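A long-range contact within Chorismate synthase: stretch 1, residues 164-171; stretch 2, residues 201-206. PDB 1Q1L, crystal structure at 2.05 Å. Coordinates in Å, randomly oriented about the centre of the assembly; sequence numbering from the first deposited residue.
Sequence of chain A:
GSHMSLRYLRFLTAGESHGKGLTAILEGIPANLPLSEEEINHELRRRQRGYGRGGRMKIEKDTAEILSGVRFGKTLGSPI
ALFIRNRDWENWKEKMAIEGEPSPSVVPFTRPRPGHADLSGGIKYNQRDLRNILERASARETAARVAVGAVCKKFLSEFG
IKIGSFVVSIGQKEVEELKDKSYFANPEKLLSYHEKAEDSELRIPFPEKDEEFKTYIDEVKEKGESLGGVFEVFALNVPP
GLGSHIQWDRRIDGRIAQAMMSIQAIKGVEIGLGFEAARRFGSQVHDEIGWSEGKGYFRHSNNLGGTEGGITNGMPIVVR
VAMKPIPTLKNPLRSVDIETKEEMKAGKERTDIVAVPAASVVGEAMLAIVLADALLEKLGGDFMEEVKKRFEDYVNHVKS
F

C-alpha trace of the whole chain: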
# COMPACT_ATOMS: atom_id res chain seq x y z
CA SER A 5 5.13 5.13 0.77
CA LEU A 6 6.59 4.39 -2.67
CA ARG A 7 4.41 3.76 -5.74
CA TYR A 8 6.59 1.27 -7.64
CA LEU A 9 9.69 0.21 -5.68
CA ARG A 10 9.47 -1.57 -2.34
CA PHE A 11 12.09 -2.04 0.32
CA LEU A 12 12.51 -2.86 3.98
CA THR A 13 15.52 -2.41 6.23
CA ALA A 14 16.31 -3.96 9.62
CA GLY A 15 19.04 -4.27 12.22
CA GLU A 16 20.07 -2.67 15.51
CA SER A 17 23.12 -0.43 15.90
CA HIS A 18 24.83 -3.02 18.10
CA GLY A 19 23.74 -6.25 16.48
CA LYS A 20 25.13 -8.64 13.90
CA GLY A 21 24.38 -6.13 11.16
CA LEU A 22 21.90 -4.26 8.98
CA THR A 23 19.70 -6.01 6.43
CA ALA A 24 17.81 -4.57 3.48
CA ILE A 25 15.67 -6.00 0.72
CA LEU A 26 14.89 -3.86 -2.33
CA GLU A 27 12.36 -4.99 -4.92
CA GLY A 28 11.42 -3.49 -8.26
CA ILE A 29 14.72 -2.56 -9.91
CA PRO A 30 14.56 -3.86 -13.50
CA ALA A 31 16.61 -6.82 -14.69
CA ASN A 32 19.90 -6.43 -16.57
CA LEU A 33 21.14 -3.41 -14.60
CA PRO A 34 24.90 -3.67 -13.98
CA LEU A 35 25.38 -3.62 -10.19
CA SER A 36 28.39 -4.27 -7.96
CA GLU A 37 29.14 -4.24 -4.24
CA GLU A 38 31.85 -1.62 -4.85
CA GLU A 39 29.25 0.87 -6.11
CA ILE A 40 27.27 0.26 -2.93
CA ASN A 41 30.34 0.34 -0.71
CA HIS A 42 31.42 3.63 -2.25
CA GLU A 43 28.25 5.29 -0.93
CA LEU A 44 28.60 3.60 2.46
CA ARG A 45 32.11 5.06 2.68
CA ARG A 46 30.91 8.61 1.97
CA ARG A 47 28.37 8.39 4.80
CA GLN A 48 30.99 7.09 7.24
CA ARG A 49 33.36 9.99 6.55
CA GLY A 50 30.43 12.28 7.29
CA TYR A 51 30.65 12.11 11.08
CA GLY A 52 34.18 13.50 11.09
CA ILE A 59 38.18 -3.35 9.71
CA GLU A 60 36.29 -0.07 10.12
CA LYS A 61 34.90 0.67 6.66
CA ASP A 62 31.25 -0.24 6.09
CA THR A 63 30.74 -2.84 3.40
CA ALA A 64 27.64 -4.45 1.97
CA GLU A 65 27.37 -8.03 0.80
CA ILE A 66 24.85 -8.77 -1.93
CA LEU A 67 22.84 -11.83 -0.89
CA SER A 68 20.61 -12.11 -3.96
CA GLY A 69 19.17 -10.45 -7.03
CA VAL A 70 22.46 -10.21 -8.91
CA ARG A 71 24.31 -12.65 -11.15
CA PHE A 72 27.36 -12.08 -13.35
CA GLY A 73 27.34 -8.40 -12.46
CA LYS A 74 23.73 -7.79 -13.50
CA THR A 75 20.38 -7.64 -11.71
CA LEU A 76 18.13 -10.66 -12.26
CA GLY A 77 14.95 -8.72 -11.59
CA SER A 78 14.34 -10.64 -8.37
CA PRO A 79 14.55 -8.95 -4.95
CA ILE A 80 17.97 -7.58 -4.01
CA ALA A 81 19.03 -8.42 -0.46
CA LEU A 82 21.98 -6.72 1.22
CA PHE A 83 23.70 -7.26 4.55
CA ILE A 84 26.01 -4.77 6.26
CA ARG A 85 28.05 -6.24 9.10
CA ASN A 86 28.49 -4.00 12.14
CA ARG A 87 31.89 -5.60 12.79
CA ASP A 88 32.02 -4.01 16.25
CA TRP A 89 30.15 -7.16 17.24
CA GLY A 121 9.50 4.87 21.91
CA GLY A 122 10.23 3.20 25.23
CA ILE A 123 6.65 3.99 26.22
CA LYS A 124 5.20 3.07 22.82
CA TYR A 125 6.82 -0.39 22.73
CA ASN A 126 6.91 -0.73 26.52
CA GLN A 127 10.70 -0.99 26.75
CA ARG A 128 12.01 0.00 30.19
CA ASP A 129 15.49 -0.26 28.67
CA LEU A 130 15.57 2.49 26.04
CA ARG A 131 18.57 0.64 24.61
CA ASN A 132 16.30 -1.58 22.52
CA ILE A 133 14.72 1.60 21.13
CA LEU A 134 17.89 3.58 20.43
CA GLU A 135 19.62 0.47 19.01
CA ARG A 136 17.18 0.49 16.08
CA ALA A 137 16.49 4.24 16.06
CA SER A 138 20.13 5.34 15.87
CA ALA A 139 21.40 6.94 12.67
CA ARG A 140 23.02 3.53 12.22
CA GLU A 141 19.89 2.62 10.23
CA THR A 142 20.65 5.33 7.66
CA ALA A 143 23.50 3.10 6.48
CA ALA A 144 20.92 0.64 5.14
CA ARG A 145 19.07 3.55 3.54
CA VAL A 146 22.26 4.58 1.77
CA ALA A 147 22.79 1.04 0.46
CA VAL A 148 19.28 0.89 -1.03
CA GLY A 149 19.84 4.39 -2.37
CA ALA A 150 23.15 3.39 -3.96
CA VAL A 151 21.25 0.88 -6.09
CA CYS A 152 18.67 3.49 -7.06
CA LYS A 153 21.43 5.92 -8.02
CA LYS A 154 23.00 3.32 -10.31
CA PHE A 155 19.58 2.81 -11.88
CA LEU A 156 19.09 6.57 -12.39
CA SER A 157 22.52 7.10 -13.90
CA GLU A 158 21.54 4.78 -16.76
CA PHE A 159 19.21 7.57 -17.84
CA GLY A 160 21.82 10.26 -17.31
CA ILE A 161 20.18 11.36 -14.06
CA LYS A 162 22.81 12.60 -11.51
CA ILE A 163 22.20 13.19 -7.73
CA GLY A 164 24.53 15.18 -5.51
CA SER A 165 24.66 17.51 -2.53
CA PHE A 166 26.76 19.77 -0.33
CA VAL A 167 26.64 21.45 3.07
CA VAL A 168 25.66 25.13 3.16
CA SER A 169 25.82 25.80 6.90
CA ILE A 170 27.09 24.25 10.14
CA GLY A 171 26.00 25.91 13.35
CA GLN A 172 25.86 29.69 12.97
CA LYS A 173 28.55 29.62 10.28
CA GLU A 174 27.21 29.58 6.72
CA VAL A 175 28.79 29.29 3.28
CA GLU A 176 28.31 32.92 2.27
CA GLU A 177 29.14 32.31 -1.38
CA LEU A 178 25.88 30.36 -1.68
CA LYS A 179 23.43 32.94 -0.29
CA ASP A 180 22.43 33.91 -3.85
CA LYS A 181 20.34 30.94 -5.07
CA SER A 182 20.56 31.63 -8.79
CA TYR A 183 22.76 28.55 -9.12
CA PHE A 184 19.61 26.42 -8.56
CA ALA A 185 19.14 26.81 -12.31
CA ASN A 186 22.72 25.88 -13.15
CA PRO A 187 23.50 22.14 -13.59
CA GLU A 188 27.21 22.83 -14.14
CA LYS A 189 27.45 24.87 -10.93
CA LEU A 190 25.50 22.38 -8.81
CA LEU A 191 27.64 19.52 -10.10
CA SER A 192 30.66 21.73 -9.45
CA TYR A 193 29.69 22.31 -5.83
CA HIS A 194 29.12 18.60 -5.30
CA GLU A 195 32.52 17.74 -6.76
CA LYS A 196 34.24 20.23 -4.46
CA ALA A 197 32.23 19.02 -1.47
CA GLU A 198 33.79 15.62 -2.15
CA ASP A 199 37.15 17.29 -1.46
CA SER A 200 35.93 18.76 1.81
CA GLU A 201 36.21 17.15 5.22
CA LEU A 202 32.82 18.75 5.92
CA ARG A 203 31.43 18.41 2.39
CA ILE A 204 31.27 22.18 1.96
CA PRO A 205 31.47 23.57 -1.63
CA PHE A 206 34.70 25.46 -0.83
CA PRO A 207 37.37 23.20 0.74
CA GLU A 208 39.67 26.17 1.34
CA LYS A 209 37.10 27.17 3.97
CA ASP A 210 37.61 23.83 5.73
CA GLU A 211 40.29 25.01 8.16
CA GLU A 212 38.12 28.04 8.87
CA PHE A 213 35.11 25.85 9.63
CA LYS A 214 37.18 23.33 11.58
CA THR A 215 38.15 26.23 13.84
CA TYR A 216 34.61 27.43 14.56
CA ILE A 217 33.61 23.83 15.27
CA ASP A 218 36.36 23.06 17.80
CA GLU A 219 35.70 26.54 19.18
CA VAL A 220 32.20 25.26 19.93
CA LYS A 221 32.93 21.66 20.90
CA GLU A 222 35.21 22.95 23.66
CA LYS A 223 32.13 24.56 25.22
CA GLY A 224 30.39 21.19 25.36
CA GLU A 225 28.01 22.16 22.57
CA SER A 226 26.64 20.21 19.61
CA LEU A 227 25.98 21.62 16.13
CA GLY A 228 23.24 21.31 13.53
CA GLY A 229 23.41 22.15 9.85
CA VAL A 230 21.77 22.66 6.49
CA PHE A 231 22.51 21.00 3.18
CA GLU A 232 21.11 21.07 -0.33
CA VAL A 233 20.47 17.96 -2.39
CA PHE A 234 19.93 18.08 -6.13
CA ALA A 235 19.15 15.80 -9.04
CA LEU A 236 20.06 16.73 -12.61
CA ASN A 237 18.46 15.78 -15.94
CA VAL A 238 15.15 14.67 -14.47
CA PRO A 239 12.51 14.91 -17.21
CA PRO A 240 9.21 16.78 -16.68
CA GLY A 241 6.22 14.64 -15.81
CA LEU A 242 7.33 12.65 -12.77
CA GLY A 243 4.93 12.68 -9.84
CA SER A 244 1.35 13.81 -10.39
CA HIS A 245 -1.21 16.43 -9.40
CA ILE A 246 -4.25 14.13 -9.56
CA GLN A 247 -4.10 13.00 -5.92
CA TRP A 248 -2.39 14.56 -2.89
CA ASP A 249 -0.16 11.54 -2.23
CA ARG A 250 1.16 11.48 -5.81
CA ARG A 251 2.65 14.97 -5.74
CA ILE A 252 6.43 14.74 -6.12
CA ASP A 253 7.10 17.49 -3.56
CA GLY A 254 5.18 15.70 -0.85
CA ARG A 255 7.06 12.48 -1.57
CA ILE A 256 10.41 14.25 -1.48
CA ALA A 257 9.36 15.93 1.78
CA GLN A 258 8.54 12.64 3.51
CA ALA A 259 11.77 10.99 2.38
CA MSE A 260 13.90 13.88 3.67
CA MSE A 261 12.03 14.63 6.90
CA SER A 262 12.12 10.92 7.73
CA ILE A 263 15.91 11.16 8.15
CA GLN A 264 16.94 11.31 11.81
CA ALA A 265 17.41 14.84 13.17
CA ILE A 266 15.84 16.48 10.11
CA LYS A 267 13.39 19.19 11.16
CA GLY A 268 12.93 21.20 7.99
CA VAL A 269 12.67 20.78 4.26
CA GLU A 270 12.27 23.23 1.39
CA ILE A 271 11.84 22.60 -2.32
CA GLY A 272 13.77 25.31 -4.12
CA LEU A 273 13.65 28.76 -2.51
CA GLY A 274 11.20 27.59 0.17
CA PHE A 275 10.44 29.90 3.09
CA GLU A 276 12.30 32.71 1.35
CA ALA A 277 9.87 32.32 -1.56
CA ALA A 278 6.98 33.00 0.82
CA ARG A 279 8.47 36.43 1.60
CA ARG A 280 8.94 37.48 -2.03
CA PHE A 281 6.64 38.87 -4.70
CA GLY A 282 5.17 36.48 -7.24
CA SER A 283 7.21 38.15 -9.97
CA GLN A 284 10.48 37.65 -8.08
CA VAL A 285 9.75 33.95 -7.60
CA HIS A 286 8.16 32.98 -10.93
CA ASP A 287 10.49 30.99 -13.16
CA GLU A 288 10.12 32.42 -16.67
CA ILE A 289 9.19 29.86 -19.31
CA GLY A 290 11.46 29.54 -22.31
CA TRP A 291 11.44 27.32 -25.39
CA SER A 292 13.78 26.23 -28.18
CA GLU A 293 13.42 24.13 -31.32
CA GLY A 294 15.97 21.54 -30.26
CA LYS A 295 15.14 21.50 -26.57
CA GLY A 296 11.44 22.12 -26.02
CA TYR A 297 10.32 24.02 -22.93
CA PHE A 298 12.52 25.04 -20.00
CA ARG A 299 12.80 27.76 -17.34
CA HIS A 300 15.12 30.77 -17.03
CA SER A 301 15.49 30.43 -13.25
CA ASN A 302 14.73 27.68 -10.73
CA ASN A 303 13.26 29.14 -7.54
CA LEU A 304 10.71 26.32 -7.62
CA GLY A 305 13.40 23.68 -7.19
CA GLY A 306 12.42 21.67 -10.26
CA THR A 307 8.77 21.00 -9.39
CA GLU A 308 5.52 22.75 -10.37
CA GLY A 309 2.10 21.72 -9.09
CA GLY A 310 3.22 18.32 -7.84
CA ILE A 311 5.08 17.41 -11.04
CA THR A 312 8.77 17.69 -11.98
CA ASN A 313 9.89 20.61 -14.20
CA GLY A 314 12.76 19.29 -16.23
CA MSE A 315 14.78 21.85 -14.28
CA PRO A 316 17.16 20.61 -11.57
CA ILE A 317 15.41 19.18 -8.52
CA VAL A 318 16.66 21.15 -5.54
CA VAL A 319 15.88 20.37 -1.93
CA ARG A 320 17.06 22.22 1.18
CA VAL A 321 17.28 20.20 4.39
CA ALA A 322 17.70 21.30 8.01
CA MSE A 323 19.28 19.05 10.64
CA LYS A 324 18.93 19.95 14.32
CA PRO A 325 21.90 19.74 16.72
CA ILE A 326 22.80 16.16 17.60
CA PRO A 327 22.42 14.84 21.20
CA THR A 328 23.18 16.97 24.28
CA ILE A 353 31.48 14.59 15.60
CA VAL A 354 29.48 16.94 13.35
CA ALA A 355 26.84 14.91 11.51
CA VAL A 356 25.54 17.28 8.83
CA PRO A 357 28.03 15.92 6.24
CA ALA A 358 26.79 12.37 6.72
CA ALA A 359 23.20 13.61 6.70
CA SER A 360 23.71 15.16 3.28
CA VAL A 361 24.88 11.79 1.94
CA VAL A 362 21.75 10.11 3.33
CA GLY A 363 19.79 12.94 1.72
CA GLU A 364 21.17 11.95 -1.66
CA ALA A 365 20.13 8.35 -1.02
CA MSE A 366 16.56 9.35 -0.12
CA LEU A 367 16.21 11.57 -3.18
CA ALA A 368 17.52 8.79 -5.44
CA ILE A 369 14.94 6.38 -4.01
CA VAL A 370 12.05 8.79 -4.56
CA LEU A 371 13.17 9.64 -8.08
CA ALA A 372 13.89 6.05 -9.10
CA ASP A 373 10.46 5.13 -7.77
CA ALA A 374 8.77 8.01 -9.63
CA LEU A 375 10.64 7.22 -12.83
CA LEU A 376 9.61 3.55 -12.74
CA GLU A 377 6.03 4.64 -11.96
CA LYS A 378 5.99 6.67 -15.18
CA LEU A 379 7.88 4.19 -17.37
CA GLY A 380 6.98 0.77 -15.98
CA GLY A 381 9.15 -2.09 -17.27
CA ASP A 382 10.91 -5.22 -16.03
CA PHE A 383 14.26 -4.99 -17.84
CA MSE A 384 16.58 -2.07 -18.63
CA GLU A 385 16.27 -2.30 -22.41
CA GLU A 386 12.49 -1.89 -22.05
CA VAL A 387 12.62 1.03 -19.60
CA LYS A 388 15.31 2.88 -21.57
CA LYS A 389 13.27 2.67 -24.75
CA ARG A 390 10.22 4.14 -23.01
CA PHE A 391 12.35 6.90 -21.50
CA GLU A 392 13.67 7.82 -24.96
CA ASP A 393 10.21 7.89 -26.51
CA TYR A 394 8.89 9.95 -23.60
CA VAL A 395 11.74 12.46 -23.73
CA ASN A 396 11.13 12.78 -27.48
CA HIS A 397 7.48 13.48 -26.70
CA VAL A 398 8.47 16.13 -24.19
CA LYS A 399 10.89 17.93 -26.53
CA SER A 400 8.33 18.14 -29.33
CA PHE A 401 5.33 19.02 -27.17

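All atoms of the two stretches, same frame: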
# COMPACT_ATOMS: atom_id res chain seq x y z
N GLY A 164 23.39 14.72 -6.27
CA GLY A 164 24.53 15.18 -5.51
C GLY A 164 24.06 16.11 -4.42
O GLY A 164 22.86 16.37 -4.32
N SER A 165 25.00 16.61 -3.62
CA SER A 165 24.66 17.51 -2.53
C SER A 165 25.90 18.19 -1.96
O SER A 165 27.02 17.95 -2.40
CB SER A 165 23.97 16.73 -1.41
OG SER A 165 24.86 15.81 -0.81
N PHE A 166 25.68 19.05 -0.98
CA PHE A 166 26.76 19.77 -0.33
C PHE A 166 26.21 20.54 0.85
O PHE A 166 25.05 20.96 0.84
CB PHE A 166 27.46 20.71 -1.33
CG PHE A 166 26.51 21.55 -2.13
CD1 PHE A 166 25.92 22.69 -1.58
CD2 PHE A 166 26.16 21.18 -3.42
CE1 PHE A 166 25.01 23.44 -2.32
CE2 PHE A 166 25.25 21.92 -4.16
CZ PHE A 166 24.67 23.05 -3.61
N VAL A 167 27.04 20.73 1.87
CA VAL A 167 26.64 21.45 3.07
C VAL A 167 26.69 22.96 2.82
O VAL A 167 27.61 23.45 2.18
CB VAL A 167 27.56 21.09 4.25
CG1 VAL A 167 27.15 21.87 5.49
CG2 VAL A 167 27.49 19.59 4.51
N VAL A 168 25.70 23.68 3.34
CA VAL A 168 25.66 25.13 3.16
C VAL A 168 25.79 25.89 4.47
O VAL A 168 25.97 27.11 4.48
CB VAL A 168 24.36 25.57 2.45
CG1 VAL A 168 24.27 24.91 1.09
CG2 VAL A 168 23.16 25.21 3.30
N SER A 169 25.70 25.17 5.59
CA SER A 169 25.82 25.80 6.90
C SER A 169 25.99 24.77 8.00
O SER A 169 25.39 23.69 7.96
CB SER A 169 24.59 26.66 7.20
OG SER A 169 23.44 25.87 7.39
N ILE A 170 26.83 25.10 8.98
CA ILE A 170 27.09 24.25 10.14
C ILE A 170 27.05 25.21 11.31
O ILE A 170 27.88 26.11 11.40
CB ILE A 170 28.48 23.59 10.09
CG1 ILE A 170 28.56 22.61 8.92
CG2 ILE A 170 28.74 22.84 11.40
CD1 ILE A 170 29.90 21.90 8.83
N GLY A 171 26.10 25.01 12.21
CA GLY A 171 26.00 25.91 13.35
C GLY A 171 25.61 27.28 12.82
O GLY A 171 24.81 27.38 11.89
N GLU A 201 36.34 18.02 4.07
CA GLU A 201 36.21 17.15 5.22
C GLU A 201 34.84 17.36 5.85
O GLU A 201 34.41 16.58 6.70
CB GLU A 201 37.31 17.47 6.23
CG GLU A 201 37.44 16.46 7.36
CD GLU A 201 38.66 16.70 8.21
OE1 GLU A 201 38.78 17.80 8.80
OE2 GLU A 201 39.52 15.79 8.31
N LEU A 202 34.15 18.42 5.42
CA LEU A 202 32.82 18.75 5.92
C LEU A 202 31.82 18.83 4.77
O LEU A 202 30.69 19.27 4.94
CB LEU A 202 32.86 20.10 6.65
CG LEU A 202 33.74 20.20 7.90
CD1 LEU A 202 33.98 21.66 8.24
CD2 LEU A 202 33.08 19.47 9.07
N ARG A 203 32.26 18.40 3.59
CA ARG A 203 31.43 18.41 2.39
C ARG A 203 30.88 19.79 2.05
O ARG A 203 29.74 19.92 1.57
CB ARG A 203 30.27 17.40 2.54
CG ARG A 203 30.68 15.92 2.58
CD ARG A 203 30.15 15.18 1.35
NE ARG A 203 28.77 15.56 1.13
CZ ARG A 203 28.23 15.84 -0.05
NH1 ARG A 203 28.95 15.79 -1.16
NH2 ARG A 203 26.97 16.22 -0.11
N ILE A 204 31.67 20.83 2.31
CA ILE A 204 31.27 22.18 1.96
C ILE A 204 31.82 22.45 0.56
O ILE A 204 32.89 21.96 0.21
CB ILE A 204 31.81 23.24 2.96
CG1 ILE A 204 33.30 23.02 3.20
CG2 ILE A 204 31.03 23.16 4.27
CD1 ILE A 204 33.92 24.06 4.14
N PRO A 205 31.09 23.22 -0.26
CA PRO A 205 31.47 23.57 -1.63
C PRO A 205 32.81 24.28 -1.82
O PRO A 205 33.29 24.40 -2.94
CB PRO A 205 30.30 24.44 -2.10
CG PRO A 205 29.17 23.98 -1.26
CD PRO A 205 29.80 23.83 0.08
N PHE A 206 33.42 24.76 -0.74
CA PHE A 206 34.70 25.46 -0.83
C PHE A 206 35.68 24.92 0.19
O PHE A 206 35.82 25.46 1.29
CB PHE A 206 34.49 26.96 -0.63
CG PHE A 206 33.50 27.57 -1.58
CD1 PHE A 206 32.14 27.44 -1.37
CD2 PHE A 206 33.93 28.24 -2.72
CE1 PHE A 206 31.21 27.96 -2.27
CE2 PHE A 206 33.02 28.77 -3.63
CZ PHE A 206 31.66 28.63 -3.40

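Residues 164–170 form the end of a strand, and the irregular segment 201–206 crosses beside it, the touching parts running 120° apart. Only one main-chain hydrogen bond, from N of Val 167, joins the two backbones, where the CA atoms of Val 167 and Ile 204 lie 4.8 Å apart and those of Phe 166 and Arg 203 5.6 Å. Here the amide N of Val 167 donates a hydrogen bond to O of Arg 203, 2.8 Å long and nearly straight at 171°. O of Arg 203 also lies 3.5 Å from CA of Phe 166, a CA-H...O contact beside the main bond.

Arg 203 has positive phi and psi, 57/35, an uncommon conformation for a residue with a side chain, and it marks a sharp bend in the second stretch. Its CA-to-CB bond points sideways, yet the long chain brings the guanidinium back to the strand near Ser 165. NH1 of Arg 203 makes a weak hydrogen bond to O of Ser 165 (3.2 Å, 123°), and NH2 of Arg 203 lies 2.9 Å from that oxygen. The length and several N-H groups of arginine suit this reach, and Arg 203 has the most surface covered of any residue in the contact. The small side chain of Ser 165 lies at the edge of the guanidinium, near its plane; its OG is modelled too close to NH2 for that spacing to carry meaning.

Around this polar centre the apolar groups fit by shape. Val 167, in the t rotamer, is a compact branched bump: CG2 of Val 167 comes within 3.2 Å of O of Leu 202 and 4.1 Å of CB of Arg 203, while CB of Val 167 lies 4.0 Å from CG2 of Ile 204. Ile 204 reaches this contact although its CA-to-CB bond points away, because CG2 branches directly from CB.

Pro 205 fills the space next to Phe 166. CG of Pro 205 approaches CD1 of Phe 166 to 3.5 Å, obliquely to the aromatic ring, and CD of Pro 205 lies 3.1 Å from O of Val 167. Proline suits this place because its compact ring offers CG to the phenyl ring and CD to the carbonyl oxygen of Val 167.

Farther along the strand, Ile 170 and Leu 202 point toward each other's stretches. Their extended side chains meet at the tips, CD1 of Ile 170 lying 4.0 Å from CD2 of Leu 202, an ordinary van der Waals spacing that bridges the wider gap between the two backbones there.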